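PDB 7ATL: esterase from uncultured bacterium pCosCE1, which hydrolyses esters as a family VIII carboxylesterase with a beta-lactamase-like fold and also shows promiscuous acyltransferase activity. Local coordinates for residues V66-Y70 with D273-L277; M78-L84 with V181-A186; Q309-F315 with T336-G340. All blocks are in the same frame, centred on the assembly; numbering follows the deposited sequence.

Interaction 1 (V66-Y70 with D273-L277); sequences VSKPY and DVLQL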
# COMPACT_ATOMS: atom_id res chain seq x y z
N VAL A 66 0.32 -1.19 1.52
CA VAL A 66 -1.10 -1.63 1.41
C VAL A 66 -1.94 -0.75 2.34
O VAL A 66 -3.16 -0.75 2.16
CB VAL A 66 -1.28 -3.14 1.65
CG1 VAL A 66 -2.75 -3.54 1.59
CG2 VAL A 66 -0.46 -3.92 0.65
N SER A 67 -1.31 0.05 3.19
CA SER A 67 -1.97 1.12 4.00
C SER A 67 -2.60 2.20 3.10
O SER A 67 -3.63 2.79 3.49
CB SER A 67 -0.98 1.75 5.00
OG SER A 67 -0.29 0.78 5.80
N LYS A 68 -2.00 2.49 1.95
CA LYS A 68 -2.38 3.64 1.08
C LYS A 68 -3.82 3.53 0.55
O LYS A 68 -4.59 4.49 0.65
CB LYS A 68 -1.34 3.77 -0.03
CG LYS A 68 -0.01 4.24 0.50
CD LYS A 68 1.05 4.42 -0.53
CE LYS A 68 2.20 5.25 0.02
NZ LYS A 68 3.14 4.44 0.83
N PRO A 69 -4.23 2.41 -0.10
CA PRO A 69 -5.59 2.32 -0.63
C PRO A 69 -6.65 2.41 0.48
O PRO A 69 -7.68 3.01 0.23
CB PRO A 69 -5.63 1.01 -1.40
CG PRO A 69 -4.44 0.25 -0.90
CD PRO A 69 -3.41 1.27 -0.49
N TYR A 70 -6.33 1.88 1.67
CA TYR A 70 -7.15 2.04 2.90
C TYR A 70 -7.41 3.52 3.18
O TYR A 70 -8.59 3.89 3.37
CB TYR A 70 -6.49 1.32 4.07
CG TYR A 70 -6.89 -0.13 4.21
CD1 TYR A 70 -8.22 -0.49 4.32
CD2 TYR A 70 -5.96 -1.14 4.20
CE1 TYR A 70 -8.61 -1.81 4.45
CE2 TYR A 70 -6.32 -2.47 4.32
CZ TYR A 70 -7.65 -2.80 4.46
OH TYR A 70 -8.02 -4.10 4.57
N ASP A 273 -9.66 -8.74 4.87
CA ASP A 273 -9.99 -7.30 5.04
C ASP A 273 -9.50 -6.59 3.77
O ASP A 273 -10.25 -5.82 3.22
CB ASP A 273 -9.47 -6.71 6.35
CG ASP A 273 -10.26 -7.03 7.63
OD1 ASP A 273 -11.42 -7.49 7.54
OD2 ASP A 273 -9.70 -6.81 8.71
N VAL A 274 -8.34 -6.94 3.24
CA VAL A 274 -7.80 -6.29 2.01
C VAL A 274 -8.71 -6.62 0.82
O VAL A 274 -8.89 -5.75 -0.05
CB VAL A 274 -6.34 -6.72 1.76
CG1 VAL A 274 -5.78 -6.20 0.44
CG2 VAL A 274 -5.45 -6.30 2.92
N LEU A 275 -9.26 -7.83 0.76
CA LEU A 275 -10.11 -8.26 -0.37
C LEU A 275 -11.41 -7.46 -0.34
O LEU A 275 -11.88 -7.09 -1.43
CB LEU A 275 -10.40 -9.76 -0.29
CG LEU A 275 -11.28 -10.28 -1.42
CD1 LEU A 275 -10.72 -9.90 -2.78
CD2 LEU A 275 -11.44 -11.79 -1.33
N GLN A 276 -11.96 -7.20 0.85
CA GLN A 276 -13.14 -6.32 1.06
C GLN A 276 -12.81 -4.96 0.46
O GLN A 276 -13.62 -4.43 -0.31
CB GLN A 276 -13.48 -6.13 2.54
CG GLN A 276 -14.32 -7.24 3.17
CD GLN A 276 -15.53 -7.50 2.29
OE1 GLN A 276 -16.36 -6.62 2.04
NE2 GLN A 276 -15.57 -8.71 1.75
N LEU A 277 -11.64 -4.42 0.81
CA LEU A 277 -11.18 -3.10 0.32
C LEU A 277 -11.11 -3.11 -1.23
O LEU A 277 -11.59 -2.15 -1.86
CB LEU A 277 -9.81 -2.80 0.94
CG LEU A 277 -9.04 -1.68 0.25
CD1 LEU A 277 -9.81 -0.37 0.39
CD2 LEU A 277 -7.62 -1.57 0.81
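Two helices come together here, the start of helix 67-80 with Val66 leading into it and the early part of helix 271-283, with CA atoms 8.2 Å apart at Val66 and Val274 and 7.0 Å apart at Tyr70 and Leu277. In this beta-lactamase-like fold the start of the first holds what looks like the SxxK motif, Ser65 just before the helix and Lys68 in it, whose serine is probably the nucleophile, as in related family VIII esterases. Lys68 points away from helix 271-283, and its NZ is hydrogen-bonded to Ser65, Tyr123 and Gly264; the presumed catalytic side of the helix start faces away from the side packed here. The packed side of this segment is made of Val66, Pro69 and Tyr70, all buried. Val66 CG1 meets Val274 CG2 at 4.1 Å, and Pro69 CB lies 3.9 Å from Leu277 CD2, while Trp347 of strand 345-350 touches both Val66 and Pro69. Tyr70 reaches across to helix 271-283, so that its OH sits 3.5 Å from Asp273 CB and 3.8 Å from Val274 CG2. The Asp273 carboxylate is engaged elsewhere, by the backbone of Arg205 and Asn206 and by Thr207, which ties this helix to the loop that also covers Tyr70. Leu277, which buries the largest area in the contact (84 Å²), places its CD2 methyl over the face of the Tyr70 ring in a CH-pi contact, 3.5 Å from the centroid and 3° off the ring normal.

Interaction 2 (M78-L84 with V181-A186); sequences MIEQQKL and VLEQVA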
# COMPACT_ATOMS: atom_id res chain seq x y z
N MET A 78 -14.86 10.84 2.24
CA MET A 78 -15.06 12.18 2.86
C MET A 78 -15.38 13.14 1.72
O MET A 78 -16.19 14.06 1.90
CB MET A 78 -13.81 12.64 3.62
CG MET A 78 -13.80 12.20 5.05
SD MET A 78 -12.19 12.52 5.81
CE MET A 78 -12.47 11.96 7.48
N ILE A 79 -14.77 12.89 0.57
CA ILE A 79 -14.93 13.73 -0.65
C ILE A 79 -16.35 13.51 -1.22
O ILE A 79 -16.98 14.51 -1.59
CB ILE A 79 -13.81 13.40 -1.65
CG1 ILE A 79 -12.52 14.12 -1.26
CG2 ILE A 79 -14.24 13.73 -3.07
CD1 ILE A 79 -11.26 13.49 -1.81
N GLU A 80 -16.83 12.27 -1.26
CA GLU A 80 -18.22 11.96 -1.67
C GLU A 80 -19.20 12.79 -0.85
O GLU A 80 -20.11 13.38 -1.44
CB GLU A 80 -18.54 10.49 -1.45
CG GLU A 80 -18.32 9.66 -2.69
CD GLU A 80 -18.80 8.24 -2.50
OE1 GLU A 80 -19.10 7.81 -1.33
OE2 GLU A 80 -18.83 7.56 -3.52
N GLN A 81 -18.99 12.85 0.45
CA GLN A 81 -19.86 13.60 1.39
C GLN A 81 -19.57 15.11 1.35
O GLN A 81 -20.17 15.85 2.13
CB GLN A 81 -19.61 13.14 2.82
CG GLN A 81 -19.38 11.64 2.93
CD GLN A 81 -20.53 10.98 3.63
OE1 GLN A 81 -21.45 11.66 4.06
NE2 GLN A 81 -20.45 9.67 3.75
N GLN A 82 -18.60 15.55 0.57
CA GLN A 82 -18.25 16.99 0.47
C GLN A 82 -17.91 17.53 1.87
O GLN A 82 -18.39 18.61 2.20
CB GLN A 82 -19.42 17.73 -0.17
CG GLN A 82 -20.00 17.02 -1.39
CD GLN A 82 -20.79 17.97 -2.26
OE1 GLN A 82 -21.98 18.22 -2.01
NE2 GLN A 82 -20.11 18.52 -3.27
N LYS A 83 -17.15 16.77 2.66
CA LYS A 83 -16.42 17.25 3.87
C LYS A 83 -14.98 17.65 3.47
O LYS A 83 -14.36 18.45 4.20
CB LYS A 83 -16.46 16.17 4.96
CG LYS A 83 -17.83 15.90 5.56
CD LYS A 83 -17.74 15.26 6.97
CE LYS A 83 -19.03 14.67 7.50
NZ LYS A 83 -20.10 15.69 7.55
N LEU A 84 -14.52 17.16 2.31
CA LEU A 84 -13.18 17.39 1.73
C LEU A 84 -13.32 17.60 0.21
O LEU A 84 -14.23 16.99 -0.38
CB LEU A 84 -12.33 16.15 2.05
CG LEU A 84 -10.86 16.20 1.67
CD1 LEU A 84 -10.19 17.38 2.32
CD2 LEU A 84 -10.16 14.93 2.11
N VAL A 181 -4.45 15.40 7.17
CA VAL A 181 -5.60 16.19 6.64
C VAL A 181 -6.90 15.54 7.13
O VAL A 181 -7.77 16.26 7.65
CB VAL A 181 -5.59 16.30 5.11
CG1 VAL A 181 -6.93 16.84 4.61
CG2 VAL A 181 -4.44 17.14 4.62
N LEU A 182 -7.05 14.24 6.96
CA LEU A 182 -8.29 13.52 7.34
C LEU A 182 -8.62 13.74 8.83
O LEU A 182 -9.82 13.91 9.15
CB LEU A 182 -8.07 12.04 7.01
CG LEU A 182 -8.66 11.55 5.70
CD1 LEU A 182 -8.41 12.52 4.56
CD2 LEU A 182 -8.13 10.18 5.36
N GLU A 183 -7.61 13.77 9.71
CA GLU A 183 -7.78 14.10 11.16
C GLU A 183 -8.45 15.48 11.30
O GLU A 183 -9.40 15.61 12.09
CB GLU A 183 -6.45 14.14 11.91
CG GLU A 183 -5.79 12.79 12.06
CD GLU A 183 -4.50 12.79 12.87
OE1 GLU A 183 -3.78 13.84 12.84
OE2 GLU A 183 -4.22 11.74 13.53
N GLN A 184 -7.99 16.47 10.56
CA GLN A 184 -8.56 17.84 10.67
C GLN A 184 -9.99 17.84 10.14
O GLN A 184 -10.83 18.51 10.75
CB GLN A 184 -7.68 18.85 9.95
CG GLN A 184 -6.28 18.94 10.52
CD GLN A 184 -6.28 19.16 12.02
OE1 GLN A 184 -5.59 18.48 12.75
NE2 GLN A 184 -7.10 20.08 12.47
N VAL A 185 -10.28 17.11 9.06
CA VAL A 185 -11.66 17.07 8.47
C VAL A 185 -12.64 16.46 9.49
O VAL A 185 -13.72 17.06 9.69
CB VAL A 185 -11.69 16.31 7.14
CG1 VAL A 185 -13.12 16.15 6.62
CG2 VAL A 185 -10.79 16.93 6.08
N ALA A 186 -12.27 15.34 10.13
CA ALA A 186 -13.17 14.57 11.03
C ALA A 186 -13.08 15.02 12.50
O ALA A 186 -13.99 14.69 13.23
CB ALA A 186 -12.88 13.09 10.92
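This is apolar packing in the helical part of the fold, with its centre about 21 Å from the centre of the chain, where the C-terminal end of helix 67-80 and the turn after it lie against the last turns of helix 174-186. Gln82, with positive phi, ends the first helix in a Schellman motif: Lys83 N bonds to Met78 O at 3.0 Å and Gln82 N to Ile79 O at 2.9 Å. The chain then turns so that Leu84 joins Met78 in facing the other helix. Val185 is at the centre of the contact, its CG1 3.8 Å from Met78 SD and 3.7 Å from Lys83 CB, its CG2 3.8 Å from Leu84 CD1. Met78 CE continues to Ala186 CB at 3.6 Å, and Leu84 CD2 reaches Leu182 CD1 at 3.9 Å. Val193 of helix 190-199 touches Met78 and Ala186; Trp93 touches Leu84 and Val181. With aliphatic and thioether groups making the contacts between side chains, the attachment rests on shape and exclusion of water rather than on directional bonds.

Interaction 3 (Q309-F315 with T336-G340); sequences QGPGWGF and TLQWG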
# COMPACT_ATOMS: atom_id res chain seq x y z
N GLN A 309 4.43 1.00 -12.67
CA GLN A 309 4.79 -0.43 -12.50
C GLN A 309 5.54 -0.88 -13.76
O GLN A 309 5.33 -2.03 -14.21
CB GLN A 309 3.54 -1.31 -12.37
CG GLN A 309 2.59 -0.86 -11.28
CD GLN A 309 3.01 -1.41 -9.94
OE1 GLN A 309 2.48 -2.41 -9.48
NE2 GLN A 309 4.01 -0.79 -9.34
N GLY A 310 6.39 -0.01 -14.29
CA GLY A 310 7.00 -0.23 -15.61
C GLY A 310 6.07 0.26 -16.71
O GLY A 310 4.99 0.82 -16.43
N PRO A 311 6.47 0.06 -17.99
CA PRO A 311 5.73 0.59 -19.14
C PRO A 311 4.25 0.17 -19.11
O PRO A 311 3.99 -0.99 -18.79
CB PRO A 311 6.45 -0.03 -20.35
CG PRO A 311 7.86 -0.32 -19.84
CD PRO A 311 7.66 -0.72 -18.39
N GLY A 312 3.34 1.11 -19.39
CA GLY A 312 1.91 0.89 -19.64
C GLY A 312 1.05 1.31 -18.47
O GLY A 312 -0.18 1.27 -18.57
N TRP A 313 1.69 1.67 -17.37
CA TRP A 313 1.02 1.94 -16.07
C TRP A 313 1.12 3.43 -15.69
O TRP A 313 2.25 3.98 -15.63
CB TRP A 313 1.69 1.06 -15.02
CG TRP A 313 1.41 -0.40 -15.12
CD1 TRP A 313 2.22 -1.35 -15.67
CD2 TRP A 313 0.32 -1.11 -14.49
NE1 TRP A 313 1.69 -2.60 -15.46
CE2 TRP A 313 0.54 -2.48 -14.72
CE3 TRP A 313 -0.79 -0.71 -13.75
CZ2 TRP A 313 -0.35 -3.45 -14.27
CZ3 TRP A 313 -1.65 -1.68 -13.28
CH2 TRP A 313 -1.43 -3.02 -13.54
N GLY A 314 -0.03 4.08 -15.52
CA GLY A 314 -0.18 5.42 -14.94
C GLY A 314 -0.48 5.30 -13.47
O GLY A 314 -0.09 4.30 -12.87
N PHE A 315 -1.17 6.28 -12.90
CA PHE A 315 -1.60 6.25 -11.49
C PHE A 315 -2.93 6.98 -11.33
O PHE A 315 -3.18 8.03 -12.00
CB PHE A 315 -0.54 6.90 -10.59
CG PHE A 315 -0.54 6.35 -9.19
CD1 PHE A 315 0.17 5.22 -8.88
CD2 PHE A 315 -1.26 6.98 -8.19
CE1 PHE A 315 0.17 4.73 -7.59
CE2 PHE A 315 -1.24 6.49 -6.90
CZ PHE A 315 -0.55 5.35 -6.60
N THR A 336 -7.21 -1.92 -14.96
CA THR A 336 -6.70 -2.66 -13.78
C THR A 336 -6.07 -1.66 -12.82
O THR A 336 -5.30 -0.80 -13.27
CB THR A 336 -5.70 -3.74 -14.19
OG1 THR A 336 -6.46 -4.80 -14.75
CG2 THR A 336 -4.91 -4.29 -13.04
N LEU A 337 -6.46 -1.74 -11.55
CA LEU A 337 -5.87 -0.95 -10.45
C LEU A 337 -4.99 -1.91 -9.66
O LEU A 337 -5.50 -2.98 -9.31
CB LEU A 337 -6.98 -0.36 -9.58
CG LEU A 337 -6.53 0.70 -8.58
CD1 LEU A 337 -6.13 1.98 -9.30
CD2 LEU A 337 -7.61 0.97 -7.54
N GLN A 338 -3.73 -1.55 -9.40
CA GLN A 338 -2.76 -2.44 -8.73
C GLN A 338 -1.80 -1.63 -7.88
O GLN A 338 -1.42 -0.54 -8.30
CB GLN A 338 -1.94 -3.20 -9.77
CG GLN A 338 -0.80 -4.04 -9.19
CD GLN A 338 -0.20 -4.88 -10.29
OE1 GLN A 338 -0.76 -5.88 -10.69
NE2 GLN A 338 0.94 -4.47 -10.80
N TRP A 339 -1.38 -2.20 -6.76
CA TRP A 339 -0.20 -1.73 -6.01
C TRP A 339 0.26 -2.86 -5.10
O TRP A 339 -0.29 -3.98 -5.24
CB TRP A 339 -0.55 -0.44 -5.25
CG TRP A 339 0.61 0.47 -5.05
CD1 TRP A 339 1.10 0.89 -3.86
CD2 TRP A 339 1.43 1.07 -6.07
NE1 TRP A 339 2.17 1.70 -4.05
CE2 TRP A 339 2.41 1.82 -5.40
CE3 TRP A 339 1.43 1.06 -7.47
CZ2 TRP A 339 3.39 2.54 -6.09
CZ3 TRP A 339 2.40 1.77 -8.15
CH2 TRP A 339 3.36 2.50 -7.46
N GLY A 340 1.25 -2.61 -4.23
CA GLY A 340 1.84 -3.65 -3.36
C GLY A 340 2.29 -3.09 -2.02
O GLY A 340 1.69 -2.07 -1.56
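Trp339 presents a face of its indole to the edge of Phe315, a T-shaped pair with Phe315 CE1 3.7 Å from Trp339 CZ3, the centroids of the Phe315 ring and the six-membered ring of Trp339 5.1 Å apart and planes at 88°. Gln309 NE2 also approaches Trp339 CZ3, at 3.2 Å, while the amide's OE1 accepts a hydrogen bond from Gln338 NE2, 2.9 Å. Trp313 CH2 packs against Thr336 CG2 at 3.7 Å and Gln338 CB at 3.8 Å. A type II turn from Gly310 to Trp313 returns the chain so that Gln309 and Trp313 can both reach strand 337-341. Trp339 touches the residues of the presumed SxxK motif and lies near a bound di(hydroxyethyl)ether, consistent with a place beside the active-site pocket; its NE1 is hydrogen-bonded to Tyr171. In the antiparallel sheet strand 320-322 runs between 313-315 and 337-341; Gln309, Trp313 and Trp339 all touch its Ala320, so the contact joins segments that are not direct neighbours. Helix 325-328 touches Pro311 and Trp313.

In the fold
Interactions 1 and 2 share helix 67-80, using its start and its end, with centres 19 Å apart; both segments of interaction 2 fall between the two segments of interaction 1 in sequence. Interaction 1 is fully buried near the middle of the molecule, whereas interaction 2 is partly exposed at the far end of the helix. Interaction 3 belongs to the sheet and is largely buried too, with Gln309 and Gln338 partly exposed; it touches interaction 1, where Val66 CG2 lies 3.6 Å from Gly340 O, but stays about 13 Å from interaction 2 at the nearest atoms. The chemistry follows: aliphatic and thioether packing in interaction 2, a tyrosine under a leucine methyl in interaction 1, and aromatic and amide contacts beside the probable active site in interaction 3.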